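Local coordinates for protein 5-dehydro-2-deoxygluconokinase (Bacillus halodurans C-125, PDB 2QCV) that probably phosphorylates 5-dehydro-2-deoxy-D-gluconate with ATP, a step in the breakdown of myo-inositol, as a member of the PfkB carbohydrate kinase family, at residues E208-L213 against I237-G242; G220-T225 against F247-A252; Y181-E184 against E188-V191. All blocks are in the same frame, centred on the assembly; numbering follows the deposited sequence.

In the fold
All three contacts belong to the ribokinase-like PfkB fold. Contacts 1 and 2 lie at the end of its large sheet where strands 202-206, 236-240, 246-250 and 255-258 follow one another; contact 3 lies at the start of helix 186-199 and comes first along the chain. Contacts 1 and 2 then interleave: helices 207-213 and 222-229 both precede strands 236-240 and 246-250, which pair antiparallel. Their centres lie about 10 Å apart, and N222 touches I239 directly. Contact 3 is centred about 16 Å from the centre of contact 1, which it meets through T189 and V212, and about 23 Å from that of contact 2, without touching it. Contact 1 thus links the subunit-facing helix of contact 3 to the sheet margin of contact 2.

Contact 1: residues E208-L213 against I237-G242; sequences EEFDVL and IVIKHG
F210 keeps CG anti to its own carbonyl carbon (chi1 -78°), which carries the phenyl ring from helix 207-213 onto strand 236-240. The -50° chi1 of I239 turns its CG1 methylene over one face of the ring. CG1 of I239 stands 4.2 Å from the centroid of the F210 ring, a CH-pi contact, while the I239 CG2 methyl reaches the same ring at CD2. I237, two residues back on the strand, adds its branch methyl: I237 CG2 lies 3.7 Å from F210 CZ, approaching the ring obliquely. Between the two isoleucines, V238 O lies at the ring margin, 3.4 Å from F210 CE2 and near the ring plane. The phenyl thus has aliphatic carbon over one face and a backbone oxygen at its edge.

Beside this apolar patch runs a polar link through one water. The water donates to E209 OE1 at 2.5 Å, an unusually short distance, and accepts from K240 NZ at 2.8 Å, joining opposite charges whose E209 OE1 and K240 NZ atoms are 4.9 Å apart. E209 is also anchored by the backbone N atoms of T206 and Y178, and K240 makes a cation-pi contact with Y275.

The N-to-C directions of the helix and strand segments differ by 119°, their axes 8.8 Å apart at closest approach. Around them, F210 also packs on V203 of strand 202-206 and on T225 of helix 222-229, L229 of that helix covers I237, and L213 leans on Y193 and A197 of helix 186-199.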
loop_
_atom_site.group_PDB
_atom_site.type_symbol
_atom_site.label_atom_id
_atom_site.label_comp_id
_atom_site.label_asym_id
_atom_site.label_seq_id
_atom_site.Cartn_x
_atom_site.Cartn_y
_atom_site.Cartn_z
ATOM N N GLU A 208 21.710 8.716 23.910
ATOM C CA GLU A 208 20.491 7.966 23.617
ATOM C C GLU A 208 20.480 7.390 22.202
ATOM O O GLU A 208 20.074 6.245 21.990
ATOM C CB GLU A 208 19.269 8.839 23.887
ATOM C CG GLU A 208 19.050 9.102 25.364
ATOM N N GLU A 209 21.013 8.139 21.252
ATOM C CA GLU A 209 21.122 7.697 19.878
ATOM C C GLU A 209 22.132 6.547 19.715
ATOM O O GLU A 209 21.899 5.600 18.945
ATOM C CB GLU A 209 21.442 8.891 18.993
ATOM C CG GLU A 209 20.292 9.838 18.861
ATOM C CD GLU A 209 20.600 11.188 18.199
ATOM O OE1 GLU A 209 21.743 11.662 18.139
ATOM O OE2 GLU A 209 19.645 11.792 17.697
ATOM N N PHE A 210 23.233 6.592 20.441
ATOM C CA PHE A 210 24.146 5.465 20.438
ATOM C C PHE A 210 23.525 4.249 21.086
ATOM O O PHE A 210 23.805 3.107 20.634
ATOM C CB PHE A 210 25.502 5.799 21.075
ATOM C CG PHE A 210 26.430 6.599 20.143
ATOM C CD1 PHE A 210 27.211 5.951 19.212
ATOM C CD2 PHE A 210 26.452 7.973 20.182
ATOM C CE1 PHE A 210 28.058 6.679 18.367
ATOM C CE2 PHE A 210 27.328 8.724 19.335
ATOM C CZ PHE A 210 28.115 8.079 18.447
ATOM N N ASP A 211 22.709 4.445 22.131
ATOM C CA ASP A 211 21.977 3.315 22.715
ATOM C C ASP A 211 21.117 2.639 21.634
ATOM O O ASP A 211 21.132 1.433 21.527
ATOM C CB ASP A 211 21.049 3.705 23.880
ATOM C CG ASP A 211 21.766 4.347 25.020
ATOM O OD1 ASP A 211 22.984 4.106 25.194
ATOM O OD2 ASP A 211 21.095 5.075 25.788
ATOM N N VAL A 212 20.417 3.433 20.827
ATOM C CA VAL A 212 19.591 2.887 19.738
ATOM C C VAL A 212 20.432 2.118 18.726
ATOM O O VAL A 212 20.088 1.007 18.349
ATOM C CB VAL A 212 18.740 4.002 19.109
ATOM C CG1 VAL A 212 18.066 3.548 17.801
ATOM C CG2 VAL A 212 17.686 4.439 20.168
ATOM N N LEU A 213 21.526 2.720 18.295
ATOM C CA LEU A 213 22.510 2.088 17.424
ATOM C C LEU A 213 22.936 0.712 17.933
ATOM O O LEU A 213 23.081 -0.231 17.162
ATOM C CB LEU A 213 23.716 3.011 17.292
ATOM C CG LEU A 213 24.902 2.700 16.344
ATOM C CD1 LEU A 213 25.675 3.930 15.822
ATOM C CD2 LEU A 213 25.878 1.689 16.985
ATOM N N ILE A 237 34.660 9.625 17.270
ATOM C CA ILE A 237 33.300 9.386 17.719
ATOM C C ILE A 237 32.962 10.469 18.716
ATOM O O ILE A 237 33.721 10.705 19.682
ATOM C CB ILE A 237 33.176 7.970 18.379
ATOM C CG1 ILE A 237 33.571 6.880 17.384
ATOM C CG2 ILE A 237 31.788 7.736 19.002
ATOM C CD1 ILE A 237 33.788 5.497 17.976
ATOM N N VAL A 238 31.866 11.168 18.457
ATOM C CA VAL A 238 31.413 12.256 19.336
ATOM C C VAL A 238 30.095 11.881 20.000
ATOM O O VAL A 238 29.106 11.616 19.324
ATOM C CB VAL A 238 31.276 13.573 18.557
ATOM C CG1 VAL A 238 30.769 14.674 19.491
ATOM C CG2 VAL A 238 32.649 13.959 17.854
ATOM N N ILE A 239 30.083 11.799 21.324
ATOM C CA ILE A 239 28.907 11.340 22.054
ATOM C C ILE A 239 28.434 12.502 22.941
ATOM O O ILE A 239 29.191 12.980 23.790
ATOM C CB ILE A 239 29.188 10.058 22.930
ATOM C CG1 ILE A 239 29.899 8.954 22.089
ATOM C CG2 ILE A 239 27.883 9.545 23.623
ATOM C CD1 ILE A 239 30.178 7.626 22.805
ATOM N N LYS A 240 27.208 12.966 22.705
ATOM C CA LYS A 240 26.654 14.147 23.390
ATOM C C LYS A 240 25.712 13.755 24.512
ATOM O O LYS A 240 24.877 12.835 24.381
ATOM C CB LYS A 240 25.909 15.012 22.395
ATOM C CG LYS A 240 26.759 15.368 21.157
ATOM C CD LYS A 240 25.921 16.093 20.150
ATOM C CE LYS A 240 25.040 15.187 19.338
ATOM N NZ LYS A 240 23.983 15.984 18.602
ATOM N N HIS A 241 25.849 14.456 25.626
ATOM C CA HIS A 241 25.083 14.170 26.836
ATOM C C HIS A 241 24.339 15.412 27.368
ATOM O O HIS A 241 24.138 15.573 28.586
ATOM C CB HIS A 241 25.996 13.625 27.914
ATOM C CG HIS A 241 26.696 12.341 27.563
ATOM N ND1 HIS A 241 26.321 11.133 28.109
ATOM C CD2 HIS A 241 27.739 12.072 26.740
ATOM C CE1 HIS A 241 27.113 10.179 27.652
ATOM N NE2 HIS A 241 27.996 10.721 26.833
ATOM N N GLY A 242 23.905 16.284 26.467
ATOM C CA GLY A 242 23.121 17.457 26.854
ATOM C C GLY A 242 23.873 18.317 27.860
ATOM O O GLY A 242 25.029 18.654 27.669
HETATM O O HOH W 1 22.489 13.944 17.407
#

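Contact 2: residues G220-T225 against F247-A252; sequences GDNDET and FAYTKA
N222 and Y249 bury most of the surface here, and a single direct hydrogen bond joins them. The amide nitrogen N222 ND2 donates to Y249 OH over 3.0 Å with an N-H...O angle of 164°, nearly straight, and the phenol oxygen lies almost in the amide plane. Amide and tyrosine ring stand close to perpendicular, 85° apart, so the amide presents an N-H to the hydroxyl and does not stack on the ring. The N222 methylene also approaches the phenol end: N222 CB is 3.4 Å from Y249 OH and 3.9 Å from Y249 CZ. A chi1 of -68° carries the N222 amide across to the strand.

Both ends of the amide have partners beyond Y249. N222 OD1 is bonded to R207 NH1 and N222 ND2 also to H241 NE2, an arrangement consistent with the modelled orientation of the amide.

N222 is the first residue of helix 222-229, and D221 just before it is the N-cap. D221 OD1 accepts from D223 N at 2.7 Å, closing an Asx turn that fixes the start of the helix beside the antiparallel strands 236-240 and 246-250 of the large PfkB-family sheet. Y249 sits on the second of these strands, with its backbone bonded to I237 on the first.

D223 joins indirectly. A water donates to D223 OD1 at 3.0 Å and lies 2.6 Å from Y249 OH, which places the phenol oxygen between an amide and a solvent bridge to a carboxylate. Two residues back along the strand, F247 touches N222 only lightly, F247 CD1 lying 4.4 Å from N222 ND2, while its ring meets that of H241 nearly at a right angle.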
loop_
_atom_site.group_PDB
_atom_site.type_symbol
_atom_site.label_atom_id
_atom_site.label_comp_id
_atom_site.label_asym_id
_atom_site.label_seq_id
_atom_site.Cartn_x
_atom_site.Cartn_y
_atom_site.Cartn_z
ATOM N N GLY A 220 24.018 3.164 27.656
ATOM C CA GLY A 220 25.263 2.448 27.469
ATOM C C GLY A 220 26.456 3.220 28.023
ATOM O O GLY A 220 26.315 4.315 28.545
ATOM N N ASP A 221 27.614 2.590 27.927
ATOM C CA ASP A 221 28.897 3.078 28.468
ATOM C C ASP A 221 29.712 3.517 27.266
ATOM O O ASP A 221 29.898 2.730 26.312
ATOM C CB ASP A 221 29.591 1.916 29.190
ATOM C CG ASP A 221 30.972 2.273 29.753
ATOM O OD1 ASP A 221 31.699 3.084 29.164
ATOM O OD2 ASP A 221 31.334 1.690 30.779
ATOM N N ASN A 222 30.186 4.757 27.282
ATOM C CA ASN A 222 30.923 5.300 26.128
ATOM C C ASN A 222 32.178 4.461 25.838
ATOM O O ASN A 222 32.585 4.334 24.674
ATOM C CB ASN A 222 31.325 6.745 26.333
ATOM C CG ASN A 222 30.144 7.701 26.360
ATOM O OD1 ASN A 222 28.985 7.304 26.257
ATOM N ND2 ASN A 222 30.453 8.984 26.504
ATOM N N ASP A 223 32.838 3.952 26.891
ATOM C CA ASP A 223 34.061 3.165 26.689
ATOM C C ASP A 223 33.745 1.879 25.915
ATOM O O ASP A 223 34.521 1.452 25.065
ATOM C CB ASP A 223 34.777 2.841 28.005
ATOM C CG ASP A 223 35.368 4.079 28.668
ATOM O OD1 ASP A 223 35.681 5.057 27.950
ATOM O OD2 ASP A 223 35.525 4.070 29.902
ATOM N N GLU A 224 32.592 1.279 26.169
ATOM C CA GLU A 224 32.182 0.099 25.427
ATOM C C GLU A 224 31.774 0.444 24.007
ATOM O O GLU A 224 32.078 -0.298 23.065
ATOM C CB GLU A 224 31.052 -0.637 26.157
ATOM C CG GLU A 224 31.542 -1.311 27.446
ATOM C CD GLU A 224 32.752 -2.206 27.175
ATOM O OE1 GLU A 224 32.619 -3.134 26.341
ATOM O OE2 GLU A 224 33.842 -1.953 27.754
ATOM N N THR A 225 31.084 1.562 23.838
ATOM C CA THR A 225 30.670 2.022 22.508
ATOM C C THR A 225 31.868 2.178 21.606
ATOM O O THR A 225 31.849 1.714 20.458
ATOM C CB THR A 225 29.946 3.356 22.616
ATOM O OG1 THR A 225 28.775 3.161 23.420
ATOM C CG2 THR A 225 29.593 3.948 21.253
ATOM N N PHE A 247 31.587 14.462 24.538
ATOM C CA PHE A 247 32.879 13.764 24.608
ATOM C C PHE A 247 33.226 13.303 23.206
ATOM O O PHE A 247 32.352 12.753 22.484
ATOM C CB PHE A 247 32.765 12.615 25.590
ATOM C CG PHE A 247 32.323 13.068 26.958
ATOM C CD1 PHE A 247 30.973 13.260 27.235
ATOM C CD2 PHE A 247 33.254 13.355 27.947
ATOM C CE1 PHE A 247 30.565 13.718 28.484
ATOM C CE2 PHE A 247 32.857 13.824 29.176
ATOM C CZ PHE A 247 31.509 13.987 29.455
ATOM N N ALA A 248 34.451 13.575 22.779
ATOM C CA ALA A 248 34.946 13.083 21.518
ATOM C C ALA A 248 36.090 12.127 21.803
ATOM O O ALA A 248 36.960 12.395 22.682
ATOM C CB ALA A 248 35.422 14.235 20.649
ATOM N N TYR A 249 36.117 11.039 21.054
ATOM C CA TYR A 249 37.115 9.976 21.221
ATOM C C TYR A 249 37.765 9.661 19.869
ATOM O O TYR A 249 37.059 9.552 18.891
ATOM C CB TYR A 249 36.409 8.707 21.708
ATOM C CG TYR A 249 35.601 8.871 22.986
ATOM C CD1 TYR A 249 36.211 8.728 24.226
ATOM C CD2 TYR A 249 34.258 9.206 22.943
ATOM C CE1 TYR A 249 35.500 8.874 25.413
ATOM C CE2 TYR A 249 33.520 9.337 24.090
ATOM C CZ TYR A 249 34.151 9.167 25.342
ATOM O OH TYR A 249 33.458 9.326 26.478
ATOM N N THR A 250 39.082 9.496 19.835
ATOM C CA THR A 250 39.825 9.176 18.611
ATOM C C THR A 250 40.339 7.742 18.671
ATOM O O THR A 250 40.551 7.179 19.762
ATOM C CB THR A 250 41.021 10.134 18.388
ATOM O OG1 THR A 250 42.021 9.885 19.384
ATOM C CG2 THR A 250 40.539 11.564 18.438
ATOM N N LYS A 251 40.521 7.149 17.495
ATOM C CA LYS A 251 40.972 5.784 17.386
ATOM C C LYS A 251 42.391 5.635 17.994
ATOM O O LYS A 251 42.725 4.601 18.544
ATOM C CB LYS A 251 40.994 5.344 15.926
ATOM C CG LYS A 251 41.444 3.879 15.846
ATOM C CD LYS A 251 41.307 3.217 14.522
ATOM C CE LYS A 251 41.241 1.666 14.746
ATOM N NZ LYS A 251 40.675 0.958 13.599
ATOM N N ALA A 252 43.178 6.699 17.912
ATOM C CA ALA A 252 44.515 6.797 18.550
ATOM C C ALA A 252 44.471 6.714 20.072
ATOM O O ALA A 252 45.481 6.478 20.694
ATOM C CB ALA A 252 45.207 8.118 18.128
HETATM O O HOH W 2 34.540 7.813 28.342
#

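Contact 3: residues Y181-E184 against E188-V191; sequences YSWE and ETAV
W183 packs against T189 and E188 where the loop after strand 171-175 enters helix 186-199, a strand-to-helix connection of the ribokinase-like fold. T189 covers one face of the indole: its OG1 sits on that face by the CG-CD2 bond, 3.0 Å from W183 CG, which is tight, and its CG2 methyl lies above the centre of the ring system. T189 CA adds a CH-pi contact, 4.0 Å from the centroid of the W183 six-membered ring. E188 comes to the indole edge instead, with E188 CD 3.5 Å from W183 CE3 and the carboxylate plane turned 89° from the ring.

E188 reaches back along the loop with CG anti to its backbone N (chi1 176°) and the rest of the chain extended. There its OE1 accepts from E184 N at 2.7 Å through the syn lone pair, although the N-H...O angle of 139° is well bent. An alanine in place of W183 would take away the face that T189 packs on and is likely to open a gap between the loop and helix 186-199, beside the E188 CG and CD atoms.

Farther out, T185, just before helix 186-199, has OG1 bonded to E188 N, and its carbonyl O makes a weak bond with T189 OG1. R155 forms a salt bridge with E188 OE2, K151 one with E184 OE2, and E156 of the second subunit packs on E188. A water donates to E188 OE2 at 2.6 Å and weakly accepts from E184 N at 3.4 Å.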
loop_
_atom_site.group_PDB
_atom_site.type_symbol
_atom_site.label_atom_id
_atom_site.label_comp_id
_atom_site.label_asym_id
_atom_site.label_seq_id
_atom_site.Cartn_x
_atom_site.Cartn_y
_atom_site.Cartn_z
ATOM N N TYR A 181 9.518 7.808 15.238
ATOM C CA TYR A 181 8.294 7.608 14.465
ATOM C C TYR A 181 8.529 7.474 12.970
ATOM O O TYR A 181 7.606 7.118 12.221
ATOM C CB TYR A 181 7.338 8.730 14.761
ATOM C CG TYR A 181 6.790 8.605 16.151
ATOM C CD1 TYR A 181 5.841 7.639 16.452
ATOM C CD2 TYR A 181 7.222 9.429 17.153
ATOM C CE1 TYR A 181 5.335 7.517 17.734
ATOM C CE2 TYR A 181 6.722 9.324 18.424
ATOM C CZ TYR A 181 5.785 8.371 18.710
ATOM O OH TYR A 181 5.316 8.282 20.003
ATOM N N SER A 182 9.757 7.701 12.519
ATOM C CA SER A 182 10.113 7.376 11.113
ATOM C C SER A 182 10.445 5.920 10.847
ATOM O O SER A 182 10.578 5.506 9.682
ATOM C CB SER A 182 11.294 8.228 10.628
ATOM O OG SER A 182 10.920 9.567 10.547
ATOM N N TRP A 183 10.558 5.143 11.912
ATOM C CA TRP A 183 10.960 3.740 11.842
ATOM C C TRP A 183 9.862 2.790 12.296
ATOM O O TRP A 183 8.954 3.166 13.045
ATOM C CB TRP A 183 12.188 3.521 12.745
ATOM C CG TRP A 183 13.386 4.267 12.288
ATOM C CD1 TRP A 183 13.705 5.534 12.607
ATOM C CD2 TRP A 183 14.453 3.774 11.443
ATOM N NE1 TRP A 183 14.876 5.904 11.979
ATOM C CE2 TRP A 183 15.356 4.830 11.264
ATOM C CE3 TRP A 183 14.714 2.545 10.816
ATOM C CZ2 TRP A 183 16.501 4.709 10.490
ATOM C CZ3 TRP A 183 15.858 2.429 10.018
ATOM C CH2 TRP A 183 16.749 3.488 9.898
ATOM N N GLU A 184 9.971 1.538 11.878
ATOM C CA GLU A 184 9.014 0.523 12.316
ATOM C C GLU A 184 9.306 0.028 13.721
ATOM O O GLU A 184 8.392 -0.106 14.560
ATOM C CB GLU A 184 8.973 -0.647 11.311
ATOM C CG GLU A 184 8.543 -0.215 9.908
ATOM C CD GLU A 184 7.118 0.323 9.903
ATOM O OE1 GLU A 184 6.236 -0.412 10.393
ATOM O OE2 GLU A 184 6.886 1.480 9.460
ATOM N N GLU A 188 15.099 -2.461 14.078
ATOM C CA GLU A 188 15.332 -2.075 12.692
ATOM C C GLU A 188 16.310 -0.893 12.603
ATOM O O GLU A 188 17.261 -0.905 11.816
ATOM C CB GLU A 188 14.002 -1.700 12.037
ATOM C CG GLU A 188 14.080 -1.197 10.644
ATOM C CD GLU A 188 12.831 -0.402 10.262
ATOM O OE1 GLU A 188 12.103 0.062 11.167
ATOM O OE2 GLU A 188 12.599 -0.245 9.069
ATOM N N THR A 189 16.084 0.113 13.451
ATOM C CA THR A 189 16.997 1.244 13.511
ATOM C C THR A 189 18.411 0.752 13.854
ATOM O O THR A 189 19.358 1.149 13.199
ATOM C CB THR A 189 16.484 2.345 14.492
ATOM O OG1 THR A 189 15.091 2.632 14.200
ATOM C CG2 THR A 189 17.343 3.611 14.369
ATOM N N ALA A 190 18.548 -0.117 14.852
ATOM C CA ALA A 190 19.867 -0.643 15.263
ATOM C C ALA A 190 20.598 -1.338 14.106
ATOM O O ALA A 190 21.779 -1.096 13.857
ATOM C CB ALA A 190 19.718 -1.611 16.455
ATOM N N VAL A 191 19.865 -2.134 13.353
ATOM C CA VAL A 191 20.435 -2.823 12.211
ATOM C C VAL A 191 21.144 -1.854 11.242
ATOM O O VAL A 191 22.277 -2.088 10.829
ATOM C CB VAL A 191 19.360 -3.690 11.520
ATOM C CG1 VAL A 191 19.819 -4.125 10.083
ATOM C CG2 VAL A 191 19.036 -4.885 12.404
HETATM O O HOH W 3 11.248 2.008 8.757
#